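Local coordinates for protein cysteine desulfurase (Fervidobacterium islandicum, PDB 6A6E) that catalyses the pyridoxal phosphate-dependent desulfuration of cysteine to alanine, probably handing the sulfur to the Suf machinery for iron-sulfur cluster assembly, at residues G102-I107 / L230-G234; Q191-I195 / L214-K218. All coordinates share one frame; numbering follows the deposited sequence.

Contact 1: residues G102-I107 / L230-G234; sequences GTTMGI and LVFSG. With PLP (pyridoxal-5'-phosphate), chain E.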
ATOM      1  N   GLY A 102       5.803  -0.841   0.712  1.00 13.03           N
ATOM      2  CA  GLY A 102       6.779  -1.949   0.918  1.00 12.97           C
ATOM      3  C   GLY A 102       8.163  -1.690   0.362  1.00 14.60           C
ATOM      4  O   GLY A 102       8.413  -0.646  -0.310  1.00 14.16           O
ATOM      5  N   THR A 103       9.068  -2.627   0.599  1.00 13.67           N
ATOM      6  CA  THR A 103      10.393  -2.557   0.013  1.00 14.61           C
ATOM      7  C   THR A 103      10.340  -2.385  -1.508  1.00 14.78           C
ATOM      8  O   THR A 103      10.992  -1.514  -2.043  1.00 14.71           O
ATOM      9  CB  THR A 103      11.181  -3.782   0.318  1.00 15.66           C
ATOM     10  OG1 THR A 103      11.306  -3.923   1.733  1.00 15.61           O
ATOM     11  CG2 THR A 103      12.585  -3.711  -0.364  1.00 15.89           C
ATOM     12  N   THR A 104       9.594  -3.256  -2.189  1.00 15.27           N
ATOM     13  CA  THR A 104       9.494  -3.225  -3.613  1.00 14.64           C
ATOM     14  C   THR A 104       9.115  -1.841  -4.129  1.00 15.03           C
ATOM     15  O   THR A 104       9.789  -1.300  -5.029  1.00 16.35           O
ATOM     16  CB  THR A 104       8.532  -4.300  -4.124  1.00 15.54           C
ATOM     17  OG1 THR A 104       8.962  -5.584  -3.675  1.00 14.51           O
ATOM     18  CG2 THR A 104       8.445  -4.313  -5.666  1.00 14.57           C
ATOM     19  N   MET A 105       8.063  -1.247  -3.590  1.00 14.38           N
ATOM     20  CA  MET A 105       7.693   0.119  -4.012  1.00 16.54           C
ATOM     21  C   MET A 105       8.842   1.105  -3.792  1.00 14.77           C
ATOM     22  O   MET A 105       9.143   1.933  -4.643  1.00 13.67           O
ATOM     23  CB  MET A 105       6.424   0.635  -3.291  1.00 18.31           C
ATOM     24  CG  MET A 105       6.265   2.175  -3.380  1.00 21.77           C
ATOM     25  SD  MET A 105       4.665   2.815  -2.837  1.00 28.42           S
ATOM     26  CE  MET A 105       5.007   4.591  -2.616  1.00 32.84           C
ATOM     27  N   GLY A 106       9.452   1.067  -2.618  1.00 13.99           N
ATOM     28  CA  GLY A 106      10.643   1.877  -2.333  1.00 14.81           C
ATOM     29  C   GLY A 106      11.744   1.849  -3.367  1.00 14.80           C
ATOM     30  O   GLY A 106      12.220   2.893  -3.776  1.00 18.22           O
ATOM     31  N   ILE A 107      12.126   0.672  -3.830  1.00 15.29           N
ATOM     32  CA  ILE A 107      13.138   0.555  -4.855  1.00 15.38           C
ATOM     33  C   ILE A 107      12.638   1.170  -6.151  1.00 17.11           C
ATOM     34  O   ILE A 107      13.374   1.878  -6.868  1.00 16.04           O
ATOM     35  CB  ILE A 107      13.645  -0.899  -5.101  1.00 16.85           C
ATOM     36  CG1 ILE A 107      14.297  -1.524  -3.856  1.00 19.00           C
ATOM     37  CG2 ILE A 107      14.673  -0.959  -6.236  1.00 16.13           C
ATOM     38  CD1 ILE A 107      15.616  -0.892  -3.508  1.00 23.80           C
ATOM     39  N   LEU A 230      17.664   3.843   2.518  1.00 18.23           N
ATOM     40  CA  LEU A 230      17.382   2.486   2.978  1.00 18.45           C
ATOM     41  C   LEU A 230      15.854   2.186   2.864  1.00 17.48           C
ATOM     42  O   LEU A 230      15.026   3.029   3.201  1.00 17.94           O
ATOM     43  CB  LEU A 230      17.811   2.318   4.428  1.00 18.20           C
ATOM     44  CG  LEU A 230      17.722   0.906   5.025  1.00 22.10           C
ATOM     45  CD1 LEU A 230      19.050   0.437   5.552  1.00 25.59           C
ATOM     46  CD2 LEU A 230      16.730   0.871   6.169  1.00 24.30           C
ATOM     47  N   VAL A 231      15.516   0.956   2.487  1.00 15.50           N
ATOM     48  CA  VAL A 231      14.138   0.522   2.401  1.00 15.80           C
ATOM     49  C   VAL A 231      13.898  -0.765   3.205  1.00 16.41           C
ATOM     50  O   VAL A 231      14.769  -1.622   3.256  1.00 15.92           O
ATOM     51  CB  VAL A 231      13.737   0.313   0.946  1.00 15.78           C
ATOM     52  CG1 VAL A 231      13.756   1.646   0.177  1.00 16.33           C
ATOM     53  CG2 VAL A 231      14.612  -0.715   0.229  1.00 17.77           C
ATOM     54  N   PHE A 232      12.703  -0.933   3.766  1.00 15.09           N
ATOM     55  CA  PHE A 232      12.319  -2.204   4.330  1.00 15.21           C
ATOM     56  C   PHE A 232      10.780  -2.346   4.350  1.00 15.83           C
ATOM     57  O   PHE A 232      10.065  -1.359   4.103  1.00 14.57           O
ATOM     58  CB  PHE A 232      12.981  -2.389   5.740  1.00 16.58           C
ATOM     59  CG  PHE A 232      12.408  -1.510   6.857  1.00 16.73           C
ATOM     60  CD1 PHE A 232      12.952  -0.265   7.155  1.00 16.95           C
ATOM     61  CD2 PHE A 232      11.374  -1.982   7.656  1.00 17.41           C
ATOM     62  CE1 PHE A 232      12.433   0.514   8.184  1.00 17.33           C
ATOM     63  CE2 PHE A 232      10.869  -1.224   8.673  1.00 19.57           C
ATOM     64  CZ  PHE A 232      11.422   0.034   8.960  1.00 17.73           C
ATOM     65  N   SER A 233      10.291  -3.542   4.710  1.00 14.74           N
ATOM     66  CA  SER A 233       8.879  -3.866   4.695  1.00 14.48           C
ATOM     67  C   SER A 233       8.414  -4.208   6.098  1.00 15.45           C
ATOM     68  O   SER A 233       9.068  -5.002   6.840  1.00 15.59           O
ATOM     69  CB  SER A 233       8.602  -5.083   3.801  1.00 15.10           C
ATOM     70  OG  SER A 233       8.952  -4.884   2.430  1.00 16.74           O
ATOM     71  N   GLY A 234       7.231  -3.672   6.437  1.00 15.63           N
ATOM     72  CA  GLY A 234       6.613  -3.911   7.728  1.00 15.34           C
ATOM     73  C   GLY A 234       6.322  -5.368   8.050  1.00 15.63           C
ATOM     74  O   GLY A 234       6.473  -5.785   9.231  1.00 16.24           O
TER
HETATM   75  N1  PLP E 501      14.559  -7.812  -0.705  1.00 19.48           N
HETATM   76  C2  PLP E 501      14.823  -8.746   0.171  1.00 20.85           C
HETATM   77  C2A PLP E 501      16.235  -9.119   0.475  1.00 22.09           C
HETATM   78  C3  PLP E 501      13.686  -9.424   0.792  1.00 19.44           C
HETATM   79  O3  PLP E 501      13.939 -10.392   1.655  1.00 26.25           O
HETATM   80  C4  PLP E 501      12.318  -9.007   0.490  1.00 19.60           C
HETATM   81  C4A PLP E 501      11.144  -9.564   1.135  1.00 18.76           C
HETATM   82  C5  PLP E 501      12.142  -7.972  -0.535  1.00 19.01           C
HETATM   83  C6  PLP E 501      13.290  -7.455  -1.054  1.00 19.13           C
HETATM   84  C5A PLP E 501      10.760  -7.513  -1.011  1.00 19.80           C
HETATM   85  O4P PLP E 501       9.780  -7.144  -0.051  1.00 18.93           O
HETATM   86  P   PLP E 501       8.204  -6.889  -0.337  1.00 19.91           P
HETATM   87  O1P PLP E 501       8.065  -5.715  -1.222  1.00 17.09           O
HETATM   88  O2P PLP E 501       7.772  -8.221  -0.880  1.00 20.06           O
HETATM   89  O3P PLP E 501       7.739  -6.597   1.058  1.00 18.36           O

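Contact 2: residues Q191-I195 / L214-K218; sequences QEMPI and LVPHK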
ATOM      1  N   GLN A 191      23.762 -13.995   4.083  1.00 19.51           N
ATOM      2  CA  GLN A 191      24.959 -13.185   4.342  1.00 18.83           C
ATOM      3  C   GLN A 191      24.603 -11.726   4.664  1.00 19.60           C
ATOM      4  O   GLN A 191      24.044 -11.022   3.803  1.00 18.92           O
ATOM      5  CB  GLN A 191      25.914 -13.184   3.132  1.00 19.46           C
ATOM      6  CG  GLN A 191      27.219 -12.452   3.454  1.00 19.29           C
ATOM      7  CD  GLN A 191      28.179 -12.310   2.307  1.00 21.23           C
ATOM      8  OE1 GLN A 191      27.883 -12.708   1.187  1.00 23.11           O
ATOM      9  NE2 GLN A 191      29.342 -11.666   2.575  1.00 20.13           N
ATOM     10  N   GLU A 192      24.924 -11.271   5.873  1.00 20.34           N
ATOM     11  CA  GLU A 192      24.923  -9.840   6.179  1.00 22.44           C
ATOM     12  C   GLU A 192      26.094  -9.142   5.470  1.00 23.58           C
ATOM     13  O   GLU A 192      27.216  -9.549   5.623  1.00 22.71           O
ATOM     14  CB  GLU A 192      24.995  -9.585   7.676  1.00 24.45           C
ATOM     15  CG  GLU A 192      23.775 -10.159   8.421  1.00 26.31           C
ATOM     16  CD  GLU A 192      23.809  -9.965   9.936  1.00 30.74           C
ATOM     17  OE1 GLU A 192      24.871  -9.578  10.465  1.00 30.75           O
ATOM     18  OE2 GLU A 192      22.766 -10.209  10.618  1.00 32.21           O
ATOM     19  N   MET A 193      25.796  -8.107   4.681  1.00 21.42           N
ATOM     20  CA  MET A 193      26.778  -7.462   3.856  1.00 22.68           C
ATOM     21  C   MET A 193      27.578  -6.385   4.624  1.00 22.31           C
ATOM     22  O   MET A 193      27.060  -5.738   5.535  1.00 21.23           O
ATOM     23  CB  MET A 193      26.133  -6.830   2.611  1.00 21.33           C
ATOM     24  CG  MET A 193      25.471  -7.819   1.653  1.00 24.91           C
ATOM     25  SD  MET A 193      26.590  -9.148   1.062  1.00 25.81           S
ATOM     26  CE  MET A 193      25.485 -10.254   0.170  1.00 25.33           C
ATOM     27  N   PRO A 194      28.823  -6.174   4.204  1.00 23.50           N
ATOM     28  CA  PRO A 194      29.703  -5.195   4.795  1.00 23.68           C
ATOM     29  C   PRO A 194      29.343  -3.813   4.246  1.00 23.16           C
ATOM     30  O   PRO A 194      30.049  -3.224   3.426  1.00 19.87           O
ATOM     31  CB  PRO A 194      31.099  -5.698   4.357  1.00 24.59           C
ATOM     32  CG  PRO A 194      30.851  -6.211   2.981  1.00 26.61           C
ATOM     33  CD  PRO A 194      29.489  -6.921   3.115  1.00 24.48           C
ATOM     34  N   ILE A 195      28.237  -3.260   4.732  1.00 21.84           N
ATOM     35  CA  ILE A 195      27.751  -1.971   4.224  1.00 21.32           C
ATOM     36  C   ILE A 195      28.751  -0.792   4.330  1.00 21.70           C
ATOM     37  O   ILE A 195      28.909  -0.020   3.351  1.00 20.98           O
ATOM     38  CB  ILE A 195      26.452  -1.560   4.950  1.00 21.40           C
ATOM     39  CG1 ILE A 195      25.362  -2.565   4.623  1.00 23.17           C
ATOM     40  CG2 ILE A 195      26.035  -0.170   4.506  1.00 21.12           C
ATOM     41  CD1 ILE A 195      24.113  -2.390   5.469  1.00 27.08           C
ATOM     42  N   LEU A 214      17.425  -7.561   6.797  1.00 20.62           N
ATOM     43  CA  LEU A 214      18.333  -7.091   7.852  1.00 19.02           C
ATOM     44  C   LEU A 214      17.617  -6.386   8.986  1.00 20.06           C
ATOM     45  O   LEU A 214      17.836  -6.662  10.215  1.00 17.85           O
ATOM     46  CB  LEU A 214      19.352  -6.148   7.217  1.00 20.98           C
ATOM     47  CG  LEU A 214      20.416  -5.556   8.149  1.00 22.39           C
ATOM     48  CD1 LEU A 214      21.303  -6.690   8.643  1.00 24.47           C
ATOM     49  CD2 LEU A 214      21.255  -4.477   7.473  1.00 23.95           C
ATOM     50  N   VAL A 215      16.728  -5.461   8.617  1.00 18.62           N
ATOM     51  CA  VAL A 215      16.136  -4.549   9.626  1.00 17.93           C
ATOM     52  C   VAL A 215      15.352  -5.277  10.704  1.00 18.60           C
ATOM     53  O   VAL A 215      15.353  -4.859  11.857  1.00 20.36           O
ATOM     54  CB  VAL A 215      15.296  -3.436   8.926  1.00 17.83           C
ATOM     55  CG1 VAL A 215      14.304  -2.741   9.890  1.00 18.73           C
ATOM     56  CG2 VAL A 215      16.231  -2.449   8.237  1.00 17.95           C
ATOM     57  N   PRO A 216      14.676  -6.379  10.364  1.00 19.30           N
ATOM     58  CA  PRO A 216      13.897  -7.071  11.388  1.00 20.26           C
ATOM     59  C   PRO A 216      14.668  -7.670  12.571  1.00 20.08           C
ATOM     60  O   PRO A 216      14.071  -7.933  13.613  1.00 19.32           O
ATOM     61  CB  PRO A 216      13.279  -8.238  10.610  1.00 21.30           C
ATOM     62  CG  PRO A 216      13.168  -7.743   9.199  1.00 21.19           C
ATOM     63  CD  PRO A 216      14.430  -6.948   9.023  1.00 20.66           C
ATOM     64  N   HIS A 217      15.934  -7.970  12.404  1.00 20.01           N
ATOM     65  CA  HIS A 217      16.638  -8.692  13.483  1.00 24.17           C
ATOM     66  C   HIS A 217      17.970  -8.066  13.855  1.00 25.54           C
ATOM     67  O   HIS A 217      18.634  -8.566  14.774  1.00 25.47           O
ATOM     68  CB  HIS A 217      16.907 -10.152  13.104  1.00 26.09           C
ATOM     69  CG  HIS A 217      17.912 -10.271  12.031  1.00 25.14           C
ATOM     70  ND1 HIS A 217      19.261 -10.391  12.297  1.00 25.30           N
ATOM     71  CD2 HIS A 217      17.783 -10.277  10.683  1.00 25.81           C
ATOM     72  CE1 HIS A 217      19.932 -10.416  11.153  1.00 25.81           C
ATOM     73  NE2 HIS A 217      19.062 -10.354  10.153  1.00 25.77           N
ATOM     74  N   LYS A 218      18.348  -6.978  13.199  1.00 22.63           N
ATOM     75  CA  LYS A 218      19.584  -6.364  13.563  1.00 24.45           C
ATOM     76  C   LYS A 218      19.474  -4.864  13.616  1.00 23.95           C
ATOM     77  O   LYS A 218      18.882  -4.225  12.718  1.00 20.80           O
ATOM     78  CB  LYS A 218      20.649  -6.771  12.576  1.00 26.08           C
ATOM     79  CG  LYS A 218      21.986  -6.162  12.910  1.00 31.12           C
ATOM     80  CD  LYS A 218      23.063  -6.617  11.976  1.00 30.05           C
ATOM     81  CE  LYS A 218      24.336  -6.584  12.739  1.00 34.54           C
ATOM     82  NZ  LYS A 218      25.377  -6.780  11.717  1.00 37.22           N
TER

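Contact 1: residues G102-I107 / L230-G234
T103 and S233 meet in a buried helix-to-strand contact that builds the phosphate-binding cup of a fold type I PLP enzyme. Helix 103-116 starts beside the C-terminal end of strand 229-233, in the mixed seven-stranded sheet, and the two short segments run nearly antiparallel at 154°, with axes 7.1 Å apart.

The polar centre is S233 OG. It accepts the T103 backbone N-H, with N to OG 2.9 Å and a fairly straight 163° at the hydrogen, and then the T103 hydroxyl, with OG1 to OG 2.6 Å. Its own proton goes to the cofactor: S233 OG lies 2.5 Å from PLP O3P. Two donors and one acceptor thus fix the serine's rotation, and T103, which itself lines the PLP pocket, also positions the serine. The T103 chi1 of -60° keeps OG1 beside the backbone N, which lets both donors converge on one oxygen.

The next residue, T104, takes hold of another phosphate oxygen twice: its backbone N is 3.1 Å from PLP O1P and its OG1 2.6 Å from the same atom. The T104 amide at the start of the helix gives its N-H to the phosphate, so the helix N-terminus probably helps to stabilise its negative charge. Q213 and H235 of the same chain, and T287 of the second subunit, also hydrogen-bond PLP.

Behind T103, away from the cofactor, the contact turns apolar. V231 faces the helix with both methyls: CG2 comes within 3.7 Å of T103 CG2 and also touches the CD1 of I107. The other branch uses the bare backbone of a glycine, V231 CG1 sitting 4.0 Å from G106 CA.

Contact 2: residues Q191-I195 / L214-K218
E192 reaches across from the loop that follows strand 179-183 to L214, H217 and K218 in the loop that follows strand 206-210. From CB, which points at the opposing segment, the chain runs out fully extended (chi2 179°). CG passes L214 CD1 loosely, at 4.3 Å. CD lies 4.0 Å from the aliphatic CD of K218, so the carboxylate has hydrocarbon as well as charge beside it. At the tip, OE1 takes the salt bridge: K218 NZ stands 3.1 Å away, meeting the oxygen from above the carboxylate plane, 50° out of it. OE2 is turned to the edge of the H217 ring, carboxylate and imidazole lying nearly coplanar at 22°, but the spacing modelled there is too short to be trusted. The stronger partner of H217 is Q185, a residue of the PLP pocket, hydrogen-bonded to NE2. Apart from the charges, I195 CD1 and L214 CD2 touch tip to tip at 4.1 Å.

The lysine's approach out of plane suggests that this salt bridge relies more on electrostatic attraction than on directional hydrogen bonding, and it links two neighbouring loops of the large domain.

How the contacts relate
Both contacts are built around the same seven-stranded sheet, in which strands 229-233, 206-210 and 179-183 lie side by side and parallel. Contact 1 joins a helix to one of these strands and is buried throughout; contact 2 joins the loops leaving the other two, and its salt-bridged pair is partly exposed. The chemistry follows the place: two hydroxyls and a backbone amide bonded to a phosphate in the first, a charged pair and a small aliphatic contact in the second. Their centres are 15 Å apart, yet they touch through V215, which packs on L230 and F232. Contact 1 binds the cofactor directly, whereas contact 2 reaches the pocket indirectly, through Q185.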